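Local coordinates for StiE protein (Stigmatella aurantiaca, PDB 6ECX), which is a multifunctional polyketide synthase, of which this chain is the O-methyltransferase domain that binds S-adenosylmethionine as methyl donor, at residues E75-L80 against G100-I105; W40-E45 against T313-F318; L220-H225 against H303-Q308; N178-L183 against V290-F295. All coordinates share one frame; numbering follows the deposited sequence.

Contact 1: residues E75-L80 against G100-I105; sequences ELRRVL and GSDLII. With SAM (S-adenosylmethionine), chain B.
R77 and D102 make the whole contact, a side-on salt bridge built of two hydrogen bonds, with one nitrogen for each oxygen. NH2 of R77 donates to OD2 of D102 at 2.7 Å, almost straight at 172°, while NE of R77 reaches OD1 of D102 at 2.8 Å along a more bent path. Both carboxylate oxygens offer their syn lone pairs, and the two flat groups lie nearly coplanar, 25° apart. A bend at chi2 (78°) swings the arginine chain off helix 64-80 towards the start of helix 101-109. This two-point grip fixes the rotation of the guanidinium. The ligand is the second kind of partner: NH2 of R77 also lies 2.9 Å from carboxylate atom O of S-adenosylmethionine, so one nitrogen faces two anionic groups. D102, itself part of the pocket, thus holds R77 in place, and the positive charge shared by the two carboxylates probably offsets the repulsion between them. F37 adds a cation-pi contact to R77, and F163 packs against both side chains. The pair lines the methionine-carboxylate end of the cofactor pocket, beside the helix that follows the first strand of a Rossmann-like methyltransferase fold.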
# COMPACT_ATOMS: atom_id res chain seq x y z
N GLU A 75 12.40 3.02 -0.34
CA GLU A 75 12.83 1.63 -0.19
C GLU A 75 11.63 0.68 -0.16
O GLU A 75 11.68 -0.42 -0.74
CB GLU A 75 13.68 1.48 1.07
CG GLU A 75 14.01 0.05 1.46
CD GLU A 75 14.95 -0.65 0.49
OE1 GLU A 75 15.42 -0.01 -0.48
OE2 GLU A 75 15.21 -1.86 0.70
N LEU A 76 10.55 1.06 0.53
CA LEU A 76 9.33 0.27 0.47
C LEU A 76 8.87 0.09 -0.97
O LEU A 76 8.54 -1.02 -1.41
CB LEU A 76 8.23 0.93 1.31
CG LEU A 76 6.88 0.23 1.31
CD1 LEU A 76 6.87 -0.88 2.35
CD2 LEU A 76 5.80 1.23 1.61
N ARG A 77 8.89 1.19 -1.74
CA ARG A 77 8.50 1.13 -3.15
C ARG A 77 9.45 0.25 -3.97
O ARG A 77 9.00 -0.48 -4.86
CB ARG A 77 8.49 2.54 -3.73
CG ARG A 77 7.11 3.16 -3.89
CD ARG A 77 6.60 3.66 -2.58
NE ARG A 77 5.23 4.16 -2.67
CZ ARG A 77 4.54 4.62 -1.63
NH1 ARG A 77 5.11 4.63 -0.44
NH2 ARG A 77 3.30 5.05 -1.79
N ARG A 78 10.76 0.35 -3.72
CA ARG A 78 11.72 -0.47 -4.45
C ARG A 78 11.38 -1.94 -4.31
O ARG A 78 11.35 -2.68 -5.31
CB ARG A 78 13.15 -0.19 -3.96
CG ARG A 78 14.25 -0.82 -4.83
CD ARG A 78 15.65 -0.56 -4.25
NE ARG A 78 15.84 -1.25 -2.98
CZ ARG A 78 16.40 -2.46 -2.87
NH1 ARG A 78 16.84 -3.09 -3.95
NH2 ARG A 78 16.52 -3.02 -1.67
N VAL A 79 11.03 -2.38 -3.10
CA VAL A 79 10.70 -3.78 -2.88
C VAL A 79 9.34 -4.13 -3.51
O VAL A 79 9.18 -5.19 -4.12
CB VAL A 79 10.74 -4.12 -1.39
CG1 VAL A 79 10.43 -5.60 -1.17
CG2 VAL A 79 12.10 -3.76 -0.80
N LEU A 80 8.35 -3.24 -3.35
CA LEU A 80 7.04 -3.44 -3.98
C LEU A 80 7.14 -3.68 -5.48
O LEU A 80 6.38 -4.48 -6.04
CB LEU A 80 6.14 -2.24 -3.72
CG LEU A 80 5.38 -2.25 -2.40
CD1 LEU A 80 4.96 -0.83 -1.99
CD2 LEU A 80 4.16 -3.14 -2.59
N GLY A 100 -1.30 11.06 -5.37
CA GLY A 100 -0.83 10.86 -6.72
C GLY A 100 0.66 10.67 -6.89
O GLY A 100 1.12 10.57 -8.04
N SER A 101 1.42 10.58 -5.80
CA SER A 101 2.88 10.50 -5.91
C SER A 101 3.33 9.27 -6.71
O SER A 101 4.23 9.36 -7.56
CB SER A 101 3.50 10.48 -4.51
OG SER A 101 3.16 11.67 -3.81
N ASP A 102 2.73 8.11 -6.44
CA ASP A 102 3.13 6.89 -7.14
C ASP A 102 2.87 7.00 -8.64
O ASP A 102 3.73 6.65 -9.46
CB ASP A 102 2.40 5.70 -6.55
CG ASP A 102 2.92 5.32 -5.18
OD1 ASP A 102 4.15 5.11 -5.05
OD2 ASP A 102 2.12 5.25 -4.23
N LEU A 103 1.70 7.53 -9.03
CA LEU A 103 1.40 7.71 -10.45
C LEU A 103 2.33 8.73 -11.08
O LEU A 103 2.79 8.54 -12.22
CB LEU A 103 -0.04 8.16 -10.64
CG LEU A 103 -1.12 7.13 -10.30
CD1 LEU A 103 -2.50 7.76 -10.41
CD2 LEU A 103 -1.00 5.92 -11.20
N ILE A 104 2.59 9.83 -10.38
CA ILE A 104 3.42 10.89 -10.95
C ILE A 104 4.86 10.40 -11.13
O ILE A 104 5.50 10.66 -12.16
CB ILE A 104 3.35 12.13 -10.05
CG1 ILE A 104 1.97 12.82 -10.22
CG2 ILE A 104 4.53 13.06 -10.34
CD1 ILE A 104 1.71 13.91 -9.20
N ILE A 105 5.41 9.72 -10.11
CA ILE A 105 6.77 9.21 -10.21
C ILE A 105 6.89 8.22 -11.37
O ILE A 105 7.84 8.27 -12.15
CB ILE A 105 7.19 8.58 -8.87
CG1 ILE A 105 7.40 9.67 -7.82
CG2 ILE A 105 8.44 7.72 -9.04
CD1 ILE A 105 7.54 9.13 -6.42
N SAM B . -1.74 4.55 -2.22
CA SAM B . -1.51 5.89 -1.71
C SAM B . -0.13 6.01 -1.09
O SAM B . 0.51 4.99 -0.86
OXT SAM B . 0.39 7.10 -0.82
CB SAM B . -2.58 6.26 -0.69
CG SAM B . -2.78 5.23 0.41
SD SAM B . -3.92 5.87 1.67
CE SAM B . -3.30 5.04 3.15
C5' SAM B . -5.48 5.05 1.25
C4' SAM B . -6.10 5.58 -0.04
O4' SAM B . -7.15 4.75 -0.52
C3' SAM B . -6.71 6.98 0.06
O3' SAM B . -6.25 7.68 -1.08
C2' SAM B . -8.21 6.76 -0.06
O2' SAM B . -8.90 7.83 -0.68
C1' SAM B . -8.24 5.54 -0.96
N9 SAM B . -9.48 4.73 -0.92
C8 SAM B . -10.04 4.16 0.19
N7 SAM B . -11.15 3.47 -0.19
C5 SAM B . -11.31 3.59 -1.52
C6 SAM B . -12.25 3.11 -2.41
N6 SAM B . -13.26 2.35 -1.99
N1 SAM B . -12.14 3.40 -3.76
C2 SAM B . -11.10 4.17 -4.23
N3 SAM B . -10.17 4.65 -3.33
C4 SAM B . -10.26 4.38 -2.00

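Contact 2: residues W40-E45 against T313-F318; sequences WGVFQE and TPYAEF
Chi1 near 180° in both V42 (168°) and Y315 (177°) turns CG1 and the ring toward each other, and the two side chains, approaching from opposite directions, meet in a CH-pi contact. It joins the loop between helices 11-19 and 52-57 to the short 3-10 turn that follows edge strand 313-314 in the mixed sheet of the Rossmann-like methyltransferase fold. CG1 of V42 sits over one face of the tyrosine ring, 3.9 Å from the Y315 ring centroid and 23° off its normal. The methyl is offset toward the rim, with CZ of Y315 its nearest atom at 3.6 Å. Q44 approaches the same ring near its plane, at the hydroxyl end. A bend at chi2 leaves its CG as the atom nearest the phenol oxygen, while the amide turns off and OE1 makes a weak hydrogen bond to NH2 of R68. The phenol itself is held from helix 64-80, where E75 is hydrogen-bonded to OH of Y315, while V79 and E237 also pack against Y315. The hydroxyl is therefore bordered by a carboxylate and by a methylene: CG of Q44 lies 3.5 Å from OH of Y315.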
# COMPACT_ATOMS: atom_id res chain seq x y z
N TRP A 40 4.46 4.56 5.09
CA TRP A 40 5.63 4.93 5.87
C TRP A 40 6.49 3.69 6.08
O TRP A 40 5.99 2.65 6.52
CB TRP A 40 5.18 5.59 7.17
CG TRP A 40 4.36 6.84 6.84
CD1 TRP A 40 4.85 8.03 6.39
CD2 TRP A 40 2.93 6.99 6.86
NE1 TRP A 40 3.83 8.92 6.16
CE2 TRP A 40 2.64 8.30 6.45
CE3 TRP A 40 1.86 6.14 7.21
CZ2 TRP A 40 1.33 8.80 6.37
CZ3 TRP A 40 0.57 6.64 7.13
CH2 TRP A 40 0.32 7.95 6.72
N GLY A 41 7.79 3.82 5.79
CA GLY A 41 8.56 2.73 5.19
C GLY A 41 9.58 1.88 5.91
O GLY A 41 9.49 1.64 7.12
N VAL A 42 10.56 1.40 5.15
CA VAL A 42 11.43 0.29 5.53
C VAL A 42 12.68 0.84 6.20
O VAL A 42 13.55 1.43 5.54
CB VAL A 42 11.77 -0.58 4.31
CG1 VAL A 42 12.89 -1.56 4.62
CG2 VAL A 42 10.53 -1.33 3.84
N PHE A 43 12.77 0.67 7.51
CA PHE A 43 14.00 0.91 8.26
C PHE A 43 14.70 -0.44 8.42
O PHE A 43 14.20 -1.32 9.13
CB PHE A 43 13.72 1.53 9.63
CG PHE A 43 13.59 3.04 9.62
CD1 PHE A 43 12.82 3.69 8.67
CD2 PHE A 43 14.22 3.81 10.59
CE1 PHE A 43 12.70 5.07 8.67
CE2 PHE A 43 14.09 5.19 10.59
CZ PHE A 43 13.33 5.82 9.63
N GLN A 44 15.85 -0.60 7.76
CA GLN A 44 16.58 -1.86 7.87
C GLN A 44 16.99 -2.13 9.31
O GLN A 44 16.99 -3.29 9.76
CB GLN A 44 17.80 -1.86 6.94
CG GLN A 44 17.49 -1.63 5.46
CD GLN A 44 17.57 -0.16 5.07
OE1 GLN A 44 17.46 0.73 5.91
NE2 GLN A 44 17.78 0.10 3.78
N GLU A 45 17.32 -1.08 10.05
CA GLU A 45 17.62 -1.17 11.47
C GLU A 45 16.98 0.02 12.19
O GLU A 45 16.67 1.05 11.58
CB GLU A 45 19.13 -1.20 11.76
CG GLU A 45 19.85 -2.45 11.28
CD GLU A 45 19.37 -3.72 11.98
OE1 GLU A 45 18.86 -3.61 13.12
OE2 GLU A 45 19.49 -4.81 11.38
N THR A 313 8.73 -14.20 2.22
CA THR A 313 10.16 -13.97 2.38
C THR A 313 10.40 -12.82 3.35
O THR A 313 9.92 -11.71 3.10
CB THR A 313 10.81 -13.65 1.04
OG1 THR A 313 10.49 -14.68 0.11
CG2 THR A 313 12.32 -13.55 1.22
N PRO A 314 11.11 -13.02 4.45
CA PRO A 314 11.49 -11.88 5.29
C PRO A 314 12.39 -10.93 4.52
O PRO A 314 13.32 -11.34 3.82
CB PRO A 314 12.23 -12.54 6.46
CG PRO A 314 11.87 -13.98 6.39
CD PRO A 314 11.68 -14.28 4.95
N TYR A 315 12.10 -9.63 4.66
CA TYR A 315 12.96 -8.59 4.09
C TYR A 315 14.43 -8.81 4.40
O TYR A 315 15.30 -8.53 3.56
CB TYR A 315 12.54 -7.22 4.61
CG TYR A 315 13.43 -6.11 4.11
CD1 TYR A 315 13.16 -5.47 2.91
CD2 TYR A 315 14.56 -5.70 4.84
CE1 TYR A 315 13.96 -4.46 2.44
CE2 TYR A 315 15.37 -4.68 4.37
CZ TYR A 315 15.06 -4.06 3.17
OH TYR A 315 15.84 -3.05 2.68
N ALA A 316 14.75 -9.26 5.62
CA ALA A 316 16.14 -9.48 5.98
C ALA A 316 16.79 -10.56 5.12
O ALA A 316 18.02 -10.61 5.04
CB ALA A 316 16.26 -9.85 7.47
N GLU A 317 16.00 -11.40 4.46
CA GLU A 317 16.53 -12.42 3.57
C GLU A 317 16.41 -12.02 2.11
O GLU A 317 16.64 -12.86 1.22
CB GLU A 317 15.84 -13.76 3.83
CG GLU A 317 16.20 -14.39 5.18
CD GLU A 317 15.42 -15.66 5.47
OE1 GLU A 317 14.67 -16.14 4.58
OE2 GLU A 317 15.55 -16.19 6.60
N PHE A 318 16.06 -10.77 1.83
CA PHE A 318 15.77 -10.31 0.49
C PHE A 318 16.97 -9.59 -0.11
O PHE A 318 17.65 -8.81 0.58
CB PHE A 318 14.57 -9.38 0.51
CG PHE A 318 14.34 -8.66 -0.78
CD1 PHE A 318 13.76 -9.31 -1.86
CD2 PHE A 318 14.67 -7.31 -0.90
CE1 PHE A 318 13.53 -8.64 -3.04
CE2 PHE A 318 14.44 -6.63 -2.08
CZ PHE A 318 13.86 -7.30 -3.16

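Contact 3: residues L220-H225 against H303-Q308; sequences LFSSNH and HLNAKQ
Two helices packed beside strands 226-233 and 283-292 of the sheet meet here: the last turn of helix 214-222 and the second half of helix 298-309, with N305 as the residue that spans them. Its amide nitrogen ND2 lies 3.1 Å from OG of S222 and donates a weak hydrogen bond, bent to 129°. The same nitrogen is 3.8 Å from CB of F221, so the amide end also rests against the root of the phenylalanine side chain, whose ring packs on F288 and V290 of the sheet. In S222 the hydroxyl stands anti to the carbonyl carbon (chi1 -49°), which keeps OG beside its own helix backbone, where it is hydrogen-bonded to O of N218 as well.

The stronger partners of N305 are L228 and N218. OD1 of N305 accepts from the backbone N of L228, and ND2 donates to OD1 of N218, so that both ends of this buried amide are satisfied and its flip is fixed. N305 thereby ties helix 298-309 to strand 226-233 as well as to helix 214-222.

Past the contact, the chain leaves the helix through N224, whose ND2 donates to O of L220 at 2.9 Å. The arrangement is that of a buried asparagine bridging two helices and an adjoining strand in the helical layer over one side of a Rossmann-like alpha/beta sheet, remote from the cofactor pocket.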
# COMPACT_ATOMS: atom_id res chain seq x y z
N LEU A 220 -10.08 -14.46 -2.31
CA LEU A 220 -10.25 -13.30 -3.18
C LEU A 220 -9.42 -13.44 -4.45
O LEU A 220 -9.91 -13.14 -5.55
CB LEU A 220 -9.84 -12.02 -2.46
CG LEU A 220 -10.80 -11.55 -1.35
CD1 LEU A 220 -10.15 -10.42 -0.57
CD2 LEU A 220 -12.10 -11.10 -1.98
N PHE A 221 -8.15 -13.83 -4.32
CA PHE A 221 -7.31 -13.97 -5.51
C PHE A 221 -7.85 -15.08 -6.41
O PHE A 221 -8.06 -14.88 -7.60
CB PHE A 221 -5.86 -14.29 -5.14
CG PHE A 221 -5.13 -13.19 -4.40
CD1 PHE A 221 -5.70 -11.93 -4.25
CD2 PHE A 221 -3.88 -13.43 -3.82
CE1 PHE A 221 -5.02 -10.92 -3.55
CE2 PHE A 221 -3.20 -12.44 -3.13
CZ PHE A 221 -3.76 -11.18 -2.98
N SER A 222 -8.11 -16.26 -5.83
CA SER A 222 -8.37 -17.45 -6.64
C SER A 222 -9.73 -17.42 -7.32
O SER A 222 -9.89 -18.04 -8.38
CB SER A 222 -8.30 -18.71 -5.77
OG SER A 222 -7.12 -18.72 -4.99
N SER A 223 -10.72 -16.77 -6.70
CA SER A 223 -12.04 -16.55 -7.29
C SER A 223 -12.02 -15.51 -8.40
O SER A 223 -13.02 -15.34 -9.10
CB SER A 223 -13.04 -16.09 -6.22
OG SER A 223 -13.00 -16.97 -5.12
N ASN A 224 -10.92 -14.78 -8.54
CA ASN A 224 -10.84 -13.69 -9.51
C ASN A 224 -9.60 -13.82 -10.40
O ASN A 224 -9.02 -12.82 -10.81
CB ASN A 224 -10.92 -12.36 -8.77
CG ASN A 224 -12.30 -12.14 -8.15
OD1 ASN A 224 -13.24 -11.83 -8.87
ND2 ASN A 224 -12.44 -12.35 -6.84
N HIS A 225 -9.18 -15.05 -10.68
CA HIS A 225 -8.15 -15.32 -11.68
C HIS A 225 -6.82 -14.68 -11.33
O HIS A 225 -6.09 -14.21 -12.20
CB HIS A 225 -8.60 -14.87 -13.08
CG HIS A 225 -9.87 -15.51 -13.54
ND1 HIS A 225 -11.08 -14.84 -13.57
CD2 HIS A 225 -10.14 -16.77 -13.96
CE1 HIS A 225 -12.03 -15.66 -13.99
NE2 HIS A 225 -11.48 -16.84 -14.23
N HIS A 303 -4.79 -23.75 -4.58
CA HIS A 303 -3.80 -24.71 -4.09
C HIS A 303 -2.39 -24.11 -4.14
O HIS A 303 -1.64 -24.17 -3.16
CB HIS A 303 -3.90 -25.98 -4.93
CG HIS A 303 -2.92 -27.04 -4.55
ND1 HIS A 303 -2.03 -27.59 -5.45
CD2 HIS A 303 -2.72 -27.69 -3.38
CE1 HIS A 303 -1.32 -28.52 -4.85
NE2 HIS A 303 -1.71 -28.60 -3.59
N LEU A 304 -2.05 -23.50 -5.28
CA LEU A 304 -0.74 -22.89 -5.47
C LEU A 304 -0.58 -21.63 -4.61
O LEU A 304 0.47 -21.44 -3.99
CB LEU A 304 -0.56 -22.57 -6.96
CG LEU A 304 -0.54 -23.81 -7.89
CD1 LEU A 304 -1.00 -23.55 -9.40
CD2 LEU A 304 0.82 -24.43 -7.83
N ASN A 305 -1.61 -20.78 -4.55
CA ASN A 305 -1.52 -19.60 -3.68
C ASN A 305 -1.28 -19.99 -2.24
O ASN A 305 -0.56 -19.29 -1.52
CB ASN A 305 -2.79 -18.75 -3.76
CG ASN A 305 -3.00 -18.13 -5.10
OD1 ASN A 305 -2.06 -18.01 -5.89
ND2 ASN A 305 -4.23 -17.69 -5.36
N ALA A 306 -1.93 -21.06 -1.77
CA ALA A 306 -1.82 -21.44 -0.36
C ALA A 306 -0.38 -21.79 -0.03
O ALA A 306 0.13 -21.42 1.04
CB ALA A 306 -2.74 -22.62 -0.05
N LYS A 307 0.31 -22.46 -0.95
CA LYS A 307 1.72 -22.77 -0.74
C LYS A 307 2.54 -21.48 -0.66
O LYS A 307 3.40 -21.34 0.22
CB LYS A 307 2.23 -23.68 -1.86
CG LYS A 307 3.52 -24.41 -1.57
CD LYS A 307 3.86 -25.37 -2.72
CE LYS A 307 5.27 -25.94 -2.60
NZ LYS A 307 5.72 -26.58 -3.88
N GLN A 308 2.25 -20.52 -1.53
CA GLN A 308 3.00 -19.27 -1.56
C GLN A 308 2.72 -18.40 -0.34
O GLN A 308 3.59 -17.64 0.10
CB GLN A 308 2.66 -18.51 -2.85
CG GLN A 308 3.82 -17.78 -3.49
CD GLN A 308 5.05 -18.66 -3.68
OE1 GLN A 308 4.95 -19.78 -4.18
NE2 GLN A 308 6.21 -18.16 -3.28

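Contact 4: residues N178-L183 against V290-F295; sequences NIDRHL and VQKDRF
The ammonium group of K292 is received by two backbone carbonyls, one in the last turn of helix 172-181 and one just after it, where strand 183-184 begins: NZ of K292 donates to O of D180 at 2.7 Å and to O of L183 at 2.7 Å. The latter bond lies in the carbonyl plane, with a C=O...N angle of 157°, whereas at D180 the donor is tilted 30° from that plane. O of D180 also accepts from the backbone N of L183, which arrives from the opposite face of the carbonyl plane.

A salt bridge adds a third oxygen, OD1 of D180, 3.0 Å from NZ of K292, though as a hydrogen bond it is weak. A glycerol, probably from the crystallisation liquor, also bonds to NZ. The D180 and K292 chains cross at about a right angle. OD2 of D180 is taken by ND1 of H225, so the two carboxylate oxygens serve different partners.

Reach comes from the lysine's extended chain, with CG anti to the backbone N (chi1 179°) and the later torsions extended too. Alongside it L183 runs the other way, the two side chains sliding past each other. CD2 of L183 packs on CB of K292 at 3.8 Å, and CB of L183 lies at the same distance from CD of K292. L183 also packs on L226 of the sheet.

Helix 172-181 and strand 283-292 are thus joined by a lysine whose charge sits at the negative end of the helix dipole. That setting, together with the carboxylate of D180, probably stabilises the protonated form of K292.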
# COMPACT_ATOMS: atom_id res chain seq x y z
N ASN A 178 -13.57 -6.19 -10.02
CA ASN A 178 -13.18 -5.02 -10.81
C ASN A 178 -11.72 -5.12 -11.27
O ASN A 178 -11.39 -4.76 -12.40
CB ASN A 178 -13.40 -3.76 -9.98
CG ASN A 178 -13.49 -2.50 -10.82
OD1 ASN A 178 -13.46 -2.54 -12.06
ND2 ASN A 178 -13.62 -1.35 -10.15
N ILE A 179 -10.83 -5.59 -10.40
CA ILE A 179 -9.44 -5.74 -10.79
C ILE A 179 -9.32 -6.77 -11.92
O ILE A 179 -8.71 -6.52 -12.97
CB ILE A 179 -8.57 -6.14 -9.58
CG1 ILE A 179 -8.46 -4.97 -8.59
CG2 ILE A 179 -7.18 -6.58 -10.06
CD1 ILE A 179 -7.85 -5.33 -7.24
N ASP A 180 -9.92 -7.94 -11.71
CA ASP A 180 -9.91 -9.02 -12.70
C ASP A 180 -10.44 -8.54 -14.06
O ASP A 180 -9.77 -8.69 -15.08
CB ASP A 180 -10.75 -10.20 -12.17
CG ASP A 180 -10.72 -11.40 -13.09
OD1 ASP A 180 -9.87 -11.42 -14.00
OD2 ASP A 180 -11.56 -12.31 -12.89
N ARG A 181 -11.62 -7.94 -14.08
CA ARG A 181 -12.23 -7.60 -15.36
C ARG A 181 -11.46 -6.53 -16.13
O ARG A 181 -11.71 -6.34 -17.33
CB ARG A 181 -13.69 -7.16 -15.13
CG ARG A 181 -14.56 -8.32 -14.66
CD ARG A 181 -16.03 -7.93 -14.39
NE ARG A 181 -16.18 -7.07 -13.23
CZ ARG A 181 -16.42 -5.77 -13.30
NH1 ARG A 181 -16.56 -5.19 -14.49
NH2 ARG A 181 -16.54 -5.05 -12.20
N HIS A 182 -10.54 -5.83 -15.47
CA HIS A 182 -9.79 -4.76 -16.13
C HIS A 182 -8.29 -5.00 -16.13
O HIS A 182 -7.50 -4.07 -16.32
CB HIS A 182 -10.13 -3.41 -15.49
CG HIS A 182 -11.56 -3.06 -15.66
ND1 HIS A 182 -12.54 -3.52 -14.81
CD2 HIS A 182 -12.19 -2.34 -16.62
CE1 HIS A 182 -13.72 -3.08 -15.23
NE2 HIS A 182 -13.53 -2.36 -16.32
N LEU A 183 -7.86 -6.24 -15.93
CA LEU A 183 -6.45 -6.59 -16.01
C LEU A 183 -6.27 -7.49 -17.24
O LEU A 183 -6.99 -8.49 -17.37
CB LEU A 183 -6.03 -7.31 -14.73
CG LEU A 183 -4.57 -7.57 -14.39
CD1 LEU A 183 -3.75 -6.29 -14.55
CD2 LEU A 183 -4.50 -8.09 -12.95
N VAL A 290 1.46 -10.29 -7.59
CA VAL A 290 0.36 -11.14 -8.05
C VAL A 290 0.28 -11.04 -9.57
O VAL A 290 0.51 -9.97 -10.14
CB VAL A 290 -0.97 -10.68 -7.39
CG1 VAL A 290 -2.17 -11.48 -7.89
CG2 VAL A 290 -0.83 -10.73 -5.84
N GLN A 291 -0.06 -12.15 -10.23
CA GLN A 291 -0.22 -12.15 -11.68
C GLN A 291 -1.62 -12.66 -12.06
O GLN A 291 -2.11 -13.63 -11.50
CB GLN A 291 0.86 -13.00 -12.37
CG GLN A 291 0.80 -12.89 -13.90
CD GLN A 291 1.82 -13.77 -14.59
OE1 GLN A 291 2.35 -14.70 -14.00
NE2 GLN A 291 2.14 -13.44 -15.83
N LYS A 292 -2.27 -12.00 -13.02
CA LYS A 292 -3.51 -12.56 -13.54
C LYS A 292 -3.25 -13.84 -14.33
O LYS A 292 -2.32 -13.91 -15.15
CB LYS A 292 -4.22 -11.54 -14.44
CG LYS A 292 -5.49 -12.10 -15.02
CD LYS A 292 -6.34 -11.03 -15.67
CE LYS A 292 -7.63 -11.64 -16.22
NZ LYS A 292 -8.55 -10.53 -16.59
N ASP A 293 -4.07 -14.85 -14.09
CA ASP A 293 -3.91 -16.20 -14.68
C ASP A 293 -5.32 -16.65 -15.07
O ASP A 293 -6.01 -17.36 -14.35
CB ASP A 293 -3.27 -17.16 -13.66
CG ASP A 293 -2.90 -18.50 -14.25
OD1 ASP A 293 -3.38 -18.89 -15.33
OD2 ASP A 293 -2.12 -19.19 -13.57
N ARG A 294 -5.75 -16.22 -16.26
CA ARG A 294 -7.11 -16.46 -16.72
C ARG A 294 -7.33 -17.92 -17.10
O ARG A 294 -8.45 -18.43 -16.98
CB ARG A 294 -7.39 -15.54 -17.92
CG ARG A 294 -8.77 -15.69 -18.52
CD ARG A 294 -9.84 -15.27 -17.52
NE ARG A 294 -11.19 -15.41 -18.07
CZ ARG A 294 -11.86 -16.55 -18.09
NH1 ARG A 294 -11.31 -17.65 -17.60
NH2 ARG A 294 -13.08 -16.60 -18.60
N PHE A 295 -6.29 -18.61 -17.55
CA PHE A 295 -6.43 -19.94 -18.13
C PHE A 295 -6.29 -21.07 -17.13
O PHE A 295 -6.46 -22.24 -17.51
CB PHE A 295 -5.40 -20.11 -19.27
CG PHE A 295 -5.56 -19.10 -20.39
CD1 PHE A 295 -6.82 -18.62 -20.74
CD2 PHE A 295 -4.45 -18.63 -21.08
CE1 PHE A 295 -6.97 -17.69 -21.78
CE2 PHE A 295 -4.59 -17.69 -22.13
CZ PHE A 295 -5.85 -17.22 -22.47

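Overall arrangement
Contact 2 closes the longest loop of the four, and the other three lie inside it: contact 1 comes first, then contacts 4 and 3, whose segments alternate. Contacts 1 and 2 have centres 16 Å apart and touch through helix 64-80, where E75 meets Y315 and V42, so the N-terminal loop, the C-terminal turn and the cofactor pocket share one helix. Contacts 3 and 4, centres about 12 Å apart, touch where H225 meets D180 and D293. Their centres lie about 25 and 22 Å from that of contact 1, by strands 226-233 and 283-292 of the sheet. Contact 1 therefore lines the S-adenosylmethionine site and contact 2 packs on the same helix, while contacts 3 and 4 join helices to the sheet away from it.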